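PDB 2R3S: uncharacterized protein, which is probably a dimeric O-methyltransferase that passes a methyl group from S-adenosylmethionine to a hydroxyl group of a substrate not yet identified. Local coordinates for residues 128-133 and 243-248; 150-155 and 180-185; 286-291 and 297-302. All coordinates share one frame; numbering follows the deposited sequence. Where two conformers were deposited one is given.

Contact 1: 128-133 and 243-248; sequences GTLSPE and HHFDVA
L130 reaches from the loop that follows helix 113-119 and sets both its methyl groups against H244 and F245, so that nearly all of this contact is the work of one leucine. The apolar contacts divide between the two branches. CD2 lies 3.8 Å from CB of H244 and 3.9 Å from CD2 of its imidazole, meeting that ring at a slant. CD1 turns to the neighbouring phenyl ring and stands 3.9 Å from CE1 of F245. The first torsion of L130 (chi1 -55°) sends CG toward 243-248, and chi2 splits the methyls between H244 and F245. A methyl-to-carbonyl contact accompanies these: CD1 of L130 sits 3.2 Å from the backbone O of H244, close packing of a methyl group against a polar atom.

Ring packing within 243-248 builds the receiving surface. CB of H244 lies 3.7 Å above the centre of the F245 ring, while CD2 of H243 points onto the centre of one face of the H244 imidazole. The polar bonds run elsewhere: H244 ND1 is hydrogen-bonded to F241 O, and H243 ND1 to D271 OD1. A bound 1,2-ethanediol, probably from the crystallisation liquor, lies about 3 Å from the H244 side chain and may mark a pocket.

The H244 ring also meets W137 of helix 136-143 and touches M291 of helix 282-294. Residues 243-248 lead from strand 233-239 of the Rossmann-like sheet into helix 247-260, whose N-cap is D246; L130 thus packs a connecting loop against a strand-to-helix turn.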
# COMPACT_ATOMS: atom_id res chain seq x y z
N GLY A 128 1.07 -22.07 3.89
CA GLY A 128 1.05 -20.96 2.96
C GLY A 128 1.48 -21.40 1.57
O GLY A 128 0.96 -22.36 1.02
N THR A 129 2.48 -20.71 1.05
CA THR A 129 2.95 -20.94 -0.31
C THR A 129 3.84 -22.16 -0.42
O THR A 129 4.26 -22.51 -1.52
CB THR A 129 3.75 -19.71 -0.82
OG1 THR A 129 4.85 -19.46 0.08
CG2 THR A 129 2.86 -18.49 -0.96
N LEU A 130 4.14 -22.81 0.71
CA LEU A 130 5.02 -23.98 0.73
C LEU A 130 4.26 -25.31 0.58
O LEU A 130 4.89 -26.36 0.60
CB LEU A 130 5.88 -23.96 2.00
CG LEU A 130 6.70 -22.66 2.20
CD1 LEU A 130 7.86 -22.87 3.14
CD2 LEU A 130 7.22 -22.04 0.85
N SER A 131 2.94 -25.29 0.42
CA SER A 131 2.20 -26.53 0.14
C SER A 131 2.68 -27.13 -1.19
O SER A 131 3.06 -26.39 -2.09
CB SER A 131 0.68 -26.33 0.15
OG SER A 131 0.25 -25.41 -0.83
N PRO A 132 2.74 -28.47 -1.28
CA PRO A 132 3.19 -29.13 -2.51
C PRO A 132 2.51 -28.65 -3.78
O PRO A 132 1.28 -28.51 -3.83
CB PRO A 132 2.85 -30.59 -2.25
CG PRO A 132 3.00 -30.72 -0.79
CD PRO A 132 2.43 -29.47 -0.23
N GLU A 133 3.34 -28.37 -4.78
CA GLU A 133 2.90 -27.92 -6.09
C GLU A 133 1.96 -26.71 -6.07
O GLU A 133 1.02 -26.62 -6.88
CB GLU A 133 2.27 -29.09 -6.83
CG GLU A 133 3.19 -30.32 -6.84
CD GLU A 133 2.62 -31.47 -7.65
OE1 GLU A 133 1.59 -32.04 -7.21
OE2 GLU A 133 3.20 -31.81 -8.71
N HIS A 243 15.30 -18.79 1.71
CA HIS A 243 14.49 -17.88 2.56
C HIS A 243 13.11 -18.36 3.00
O HIS A 243 12.56 -17.82 3.97
CB HIS A 243 14.35 -16.48 1.91
CG HIS A 243 13.79 -16.46 0.51
ND1 HIS A 243 14.43 -15.80 -0.52
CD2 HIS A 243 12.64 -16.94 -0.01
CE1 HIS A 243 13.69 -15.88 -1.62
NE2 HIS A 243 12.60 -16.57 -1.33
N HIS A 244 12.56 -19.36 2.32
CA HIS A 244 11.26 -19.97 2.68
C HIS A 244 11.25 -20.88 3.92
O HIS A 244 10.20 -21.16 4.48
CB HIS A 244 10.74 -20.80 1.51
CG HIS A 244 10.47 -19.99 0.29
ND1 HIS A 244 11.24 -20.07 -0.85
CD2 HIS A 244 9.52 -19.04 0.03
CE1 HIS A 244 10.77 -19.22 -1.75
NE2 HIS A 244 9.73 -18.58 -1.24
N PHE A 245 12.42 -21.36 4.34
CA PHE A 245 12.45 -22.44 5.34
C PHE A 245 13.16 -22.02 6.62
O PHE A 245 13.97 -21.10 6.58
CB PHE A 245 13.15 -23.64 4.70
CG PHE A 245 12.61 -23.98 3.34
CD1 PHE A 245 11.39 -24.61 3.19
CD2 PHE A 245 13.31 -23.64 2.20
CE1 PHE A 245 10.89 -24.91 1.92
CE2 PHE A 245 12.82 -23.91 0.95
CZ PHE A 245 11.60 -24.56 0.80
N ASP A 246 12.84 -22.66 7.75
CA ASP A 246 13.66 -22.48 8.97
C ASP A 246 15.09 -22.96 8.75
O ASP A 246 15.41 -23.60 7.75
CB ASP A 246 13.03 -23.06 10.26
CG ASP A 246 12.72 -24.55 10.18
OD1 ASP A 246 13.51 -25.31 9.62
OD2 ASP A 246 11.67 -24.94 10.71
N VAL A 247 15.95 -22.60 9.70
CA VAL A 247 17.38 -22.91 9.65
C VAL A 247 17.72 -24.42 9.61
O VAL A 247 18.67 -24.83 8.93
CB VAL A 247 18.11 -22.24 10.86
CG1 VAL A 247 19.53 -22.80 11.02
CG2 VAL A 247 18.13 -20.71 10.70
N ALA A 248 16.97 -25.22 10.37
CA ALA A 248 17.18 -26.66 10.46
C ALA A 248 16.89 -27.28 9.08
O ALA A 248 17.68 -28.08 8.55
CB ALA A 248 16.25 -27.23 11.50

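Contact 2: 150-155 and 180-185; sequences NPAQLI and GIAVAQ
Helices 150-155 and 180-185 cross at -49° with their axes 8.3 Å apart, and Q153 and A182 bring their CA atoms to 5.7 Å. Two alanines permit this close approach: CB of A152 lies 4.0 Å from CB of A182, which also rests 3.4 Å from the backbone O of A152. Beside the alanines Q153 bends at chi2, which swings its amide over the A182 methyl and toward the other helix. There NE2 of Q153 donates a 2.7 Å hydrogen bond to OE1 of Q185, with 154° at the hydrogen. The donor stands 34° out of the carbonyl plane of Q185. Q185 was modelled in two conformers, so the bond is assured only for the one described. OE1 of Q153 accepts a hydrogen bond from NE2 of H186. Were Q153 replaced by alanine, H186 NE2 would probably lose its acceptor, Q185 in this conformer its donor, and the A182 methyl its cover. Helix 178-186 follows strand 168-172 of the Rossmann-like sheet; P151 and I155 of helix 149-159 pack on strand 265-271. The chemistry is layered: small apolar groups set the helix spacing inside, and a neutral amide pair lies at the more exposed side.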
# COMPACT_ATOMS: atom_id res chain seq x y z
N ASN A 150 18.95 -10.83 -16.21
CA ASN A 150 20.25 -10.19 -16.04
C ASN A 150 21.04 -10.84 -14.91
O ASN A 150 22.20 -11.21 -15.10
CB ASN A 150 20.11 -8.66 -15.81
CG ASN A 150 21.46 -7.98 -15.62
OD1 ASN A 150 22.32 -8.04 -16.51
ND2 ASN A 150 21.68 -7.36 -14.45
N PRO A 151 20.43 -11.01 -13.73
CA PRO A 151 21.21 -11.68 -12.69
C PRO A 151 21.65 -13.09 -13.07
O PRO A 151 22.73 -13.48 -12.68
CB PRO A 151 20.27 -11.71 -11.49
CG PRO A 151 19.18 -10.76 -11.80
CD PRO A 151 19.09 -10.62 -13.26
N ALA A 152 20.83 -13.83 -13.83
CA ALA A 152 21.23 -15.16 -14.33
C ALA A 152 22.52 -15.09 -15.15
O ALA A 152 23.42 -15.91 -14.97
CB ALA A 152 20.08 -15.83 -15.12
N GLN A 153 22.60 -14.11 -16.05
CA GLN A 153 23.80 -13.82 -16.81
C GLN A 153 24.97 -13.39 -15.93
O GLN A 153 26.10 -13.80 -16.16
CB GLN A 153 23.53 -12.71 -17.84
CG GLN A 153 22.54 -13.07 -18.95
CD GLN A 153 23.02 -14.23 -19.79
OE1 GLN A 153 24.18 -14.28 -20.17
NE2 GLN A 153 22.12 -15.18 -20.07
N LEU A 154 24.71 -12.56 -14.93
CA LEU A 154 25.80 -12.13 -14.05
C LEU A 154 26.38 -13.33 -13.31
O LEU A 154 27.59 -13.49 -13.25
CB LEU A 154 25.37 -11.03 -13.06
CG LEU A 154 24.88 -9.68 -13.64
CD1 LEU A 154 24.34 -8.78 -12.51
CD2 LEU A 154 25.95 -8.95 -14.44
N ILE A 155 25.52 -14.19 -12.77
CA ILE A 155 26.00 -15.36 -12.03
C ILE A 155 26.80 -16.26 -12.95
O ILE A 155 27.86 -16.72 -12.59
CB ILE A 155 24.87 -16.12 -11.36
CG1 ILE A 155 24.37 -15.30 -10.15
CG2 ILE A 155 25.34 -17.54 -10.96
CD1 ILE A 155 23.17 -15.90 -9.42
N GLY A 180 20.26 -21.82 -14.28
CA GLY A 180 20.89 -22.96 -14.92
C GLY A 180 21.00 -22.82 -16.43
O GLY A 180 22.01 -23.22 -17.01
N ILE A 181 19.97 -22.26 -17.06
CA ILE A 181 19.97 -22.03 -18.50
C ILE A 181 21.12 -21.12 -18.91
O ILE A 181 21.80 -21.40 -19.89
CB ILE A 181 18.61 -21.46 -19.01
CG1 ILE A 181 17.54 -22.55 -18.95
CG2 ILE A 181 18.73 -20.95 -20.41
CD1 ILE A 181 16.10 -22.07 -18.86
N ALA A 182 21.36 -20.05 -18.16
CA ALA A 182 22.49 -19.16 -18.45
C ALA A 182 23.84 -19.86 -18.28
O ALA A 182 24.77 -19.61 -19.05
CB ALA A 182 22.44 -17.88 -17.59
N VAL A 183 23.97 -20.72 -17.26
CA VAL A 183 25.19 -21.53 -17.12
C VAL A 183 25.36 -22.34 -18.42
O VAL A 183 26.41 -22.31 -19.03
CB VAL A 183 25.16 -22.41 -15.84
CG1 VAL A 183 26.34 -23.35 -15.80
CG2 VAL A 183 25.14 -21.53 -14.59
N ALA A 184 24.29 -22.99 -18.89
CA ALA A 184 24.35 -23.77 -20.13
C ALA A 184 24.71 -22.91 -21.32
O ALA A 184 25.53 -23.32 -22.14
CB ALA A 184 23.01 -24.52 -20.39
N GLN A 185 24.16 -21.69 -21.40
CA GLN A 185 24.44 -20.77 -22.51
C GLN A 185 25.93 -20.44 -22.61
O GLN A 185 26.47 -20.30 -23.70
CB GLN A 185 23.63 -19.48 -22.36
CG GLN A 185 24.16 -18.27 -23.15
CD GLN A 185 23.54 -16.94 -22.73
OE1 GLN A 185 22.49 -16.91 -22.10
NE2 GLN A 185 24.20 -15.85 -23.08

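Contact 3: 286-291 and 297-302; sequences AFSLVM and NGDAYT
M291, a selenomethionine, lies along the backbone of residues 298-299, and with A300 and D299 it makes up the heart of this buried contact. Its CB sits 3.5 Å from C of G298, and CG continues to 3.6 Å from N of D299. The bend at chi2 (-65°) carries the selenium away from the loop, and chi3 turns CE. G298 meets M291 with bare backbone, on the side where a CB would run tightly into the selenium. A water 2.9 Å from O of M291 and from O of G298 bridges the two, while T295 OG1 is hydrogen-bonded to both M291 O and G298 N.

A300 fits its methyl against the helix at its kink, where N of S288 has no bond to the turn before. Its CB lies 3.8 Å from that N of S288 and 4.2 Å from CB of F287, near the plane of the phenyl ring and at its edge.

D299 starts out away from the helix, but its carboxylate curls back until OD1 is 3.5 Å from CB of S288. The same OD1 takes a weak hydrogen bond from N of A300, bent to 123°, which adds little hold. OD2 forms a salt bridge with R57 of the second subunit, which would be expected to keep this aspartate ionised, and has a long, weak ion pair with R278.

R54 of the second subunit also donates to O of G298, and M58 of that subunit packs on S288 and D299. Helix and returning loop together thus form part of the dimer interface, here offered by the methyltransferase domain to another subunit, consistent with the intimate dimers of this O-methyltransferase family.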
# COMPACT_ATOMS: atom_id res chain seq x y z
N ALA A 286 13.30 -5.66 4.01
CA ALA A 286 11.84 -5.66 4.05
C ALA A 286 11.25 -7.04 3.65
O ALA A 286 10.11 -7.34 3.95
CB ALA A 286 11.28 -4.56 3.15
N PHE A 287 12.04 -7.87 2.98
CA PHE A 287 11.55 -9.18 2.53
C PHE A 287 11.17 -10.10 3.72
O PHE A 287 10.34 -10.98 3.59
CB PHE A 287 12.59 -9.82 1.60
CG PHE A 287 12.05 -10.96 0.78
CD1 PHE A 287 11.20 -10.73 -0.28
CD2 PHE A 287 12.37 -12.28 1.10
CE1 PHE A 287 10.69 -11.80 -1.01
CE2 PHE A 287 11.85 -13.32 0.40
CZ PHE A 287 11.03 -13.08 -0.67
N SER A 288 11.72 -9.85 4.91
CA SER A 288 11.37 -10.67 6.05
C SER A 288 9.85 -10.62 6.39
O SER A 288 9.27 -11.63 6.81
CB SER A 288 12.29 -10.38 7.26
OG SER A 288 11.78 -9.36 8.08
N LEU A 289 9.21 -9.47 6.16
CA LEU A 289 7.78 -9.36 6.36
C LEU A 289 7.05 -10.23 5.33
O LEU A 289 6.07 -10.87 5.68
CB LEU A 289 7.29 -7.91 6.28
CG LEU A 289 5.94 -7.58 6.92
CD1 LEU A 289 6.02 -7.54 8.42
CD2 LEU A 289 5.33 -6.25 6.38
N VAL A 290 7.54 -10.27 4.10
CA VAL A 290 6.99 -11.15 3.09
C VAL A 290 7.04 -12.62 3.56
O VAL A 290 6.03 -13.35 3.45
CB VAL A 290 7.68 -10.95 1.73
CG1 VAL A 290 7.12 -11.88 0.70
CG2 VAL A 290 7.50 -9.50 1.26
N MSE A 291 8.17 -13.03 4.13
CA MSE A 291 8.33 -14.37 4.64
C MSE A 291 7.42 -14.64 5.82
O MSE A 291 6.88 -15.73 5.95
CB MSE A 291 9.78 -14.67 4.99
CG MSE A 291 10.71 -14.66 3.77
SE MSE A 291 10.25 -16.10 2.51
CE MSE A 291 8.88 -15.21 1.39
N ASN A 297 7.97 -20.46 8.62
CA ASN A 297 9.24 -20.22 9.31
C ASN A 297 10.30 -19.57 8.41
O ASN A 297 11.48 -19.64 8.72
CB ASN A 297 9.86 -21.56 9.81
CG ASN A 297 8.83 -22.58 10.29
OD1 ASN A 297 8.13 -22.36 11.29
ND2 ASN A 297 8.78 -23.74 9.61
N GLY A 298 9.91 -19.03 7.25
CA GLY A 298 10.89 -18.43 6.34
C GLY A 298 11.40 -17.09 6.89
O GLY A 298 10.80 -16.54 7.80
N ASP A 299 12.48 -16.57 6.32
CA ASP A 299 13.11 -15.32 6.80
C ASP A 299 14.03 -14.81 5.71
O ASP A 299 14.44 -15.57 4.84
CB ASP A 299 13.92 -15.60 8.07
CG ASP A 299 14.09 -14.38 9.00
OD1 ASP A 299 13.79 -13.22 8.64
OD2 ASP A 299 14.54 -14.64 10.12
N ALA A 300 14.36 -13.52 5.76
CA ALA A 300 15.43 -12.98 4.94
C ALA A 300 16.68 -13.06 5.82
O ALA A 300 16.87 -12.27 6.75
CB ALA A 300 15.14 -11.54 4.51
N TYR A 301 17.54 -14.03 5.51
CA TYR A 301 18.67 -14.36 6.34
C TYR A 301 19.90 -13.52 5.99
O TYR A 301 20.19 -13.27 4.83
CB TYR A 301 19.01 -15.84 6.18
CG TYR A 301 17.98 -16.77 6.77
CD1 TYR A 301 17.77 -16.83 8.14
CD2 TYR A 301 17.23 -17.62 5.97
CE1 TYR A 301 16.83 -17.69 8.68
CE2 TYR A 301 16.33 -18.50 6.51
CZ TYR A 301 16.12 -18.52 7.86
OH TYR A 301 15.19 -19.37 8.39
N THR A 302 20.62 -13.12 7.03
CA THR A 302 21.88 -12.36 6.86
C THR A 302 23.04 -13.30 6.49
O THR A 302 22.88 -14.52 6.58
CB THR A 302 22.24 -11.64 8.15
OG1 THR A 302 22.46 -12.63 9.16
CG2 THR A 302 21.10 -10.68 8.59
O HOH W 1 7.97 -16.87 8.43

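In the fold
Contacts 1 and 3 adjoin, their centres 12 Å apart, and are joined by two probable hydrogen bonds, one between backbones (O of H243 to N of D299, 2.7 Å) and one to a side chain (O of F245 to OH of Y301, 2.8 Å). H243 also meets F287 edge-to-face. The turn 243-248 therefore links the L130 loop, and the ethanediol beside H244 that may mark a pocket, to the loop 297-302, which faces the second subunit. Contact 2 stands apart, its centre 25 Å from each of the others and its nearest atoms about 12 Å from contact 1 and 14 Å from contact 3. It joins helices elsewhere in the same methyltransferase domain.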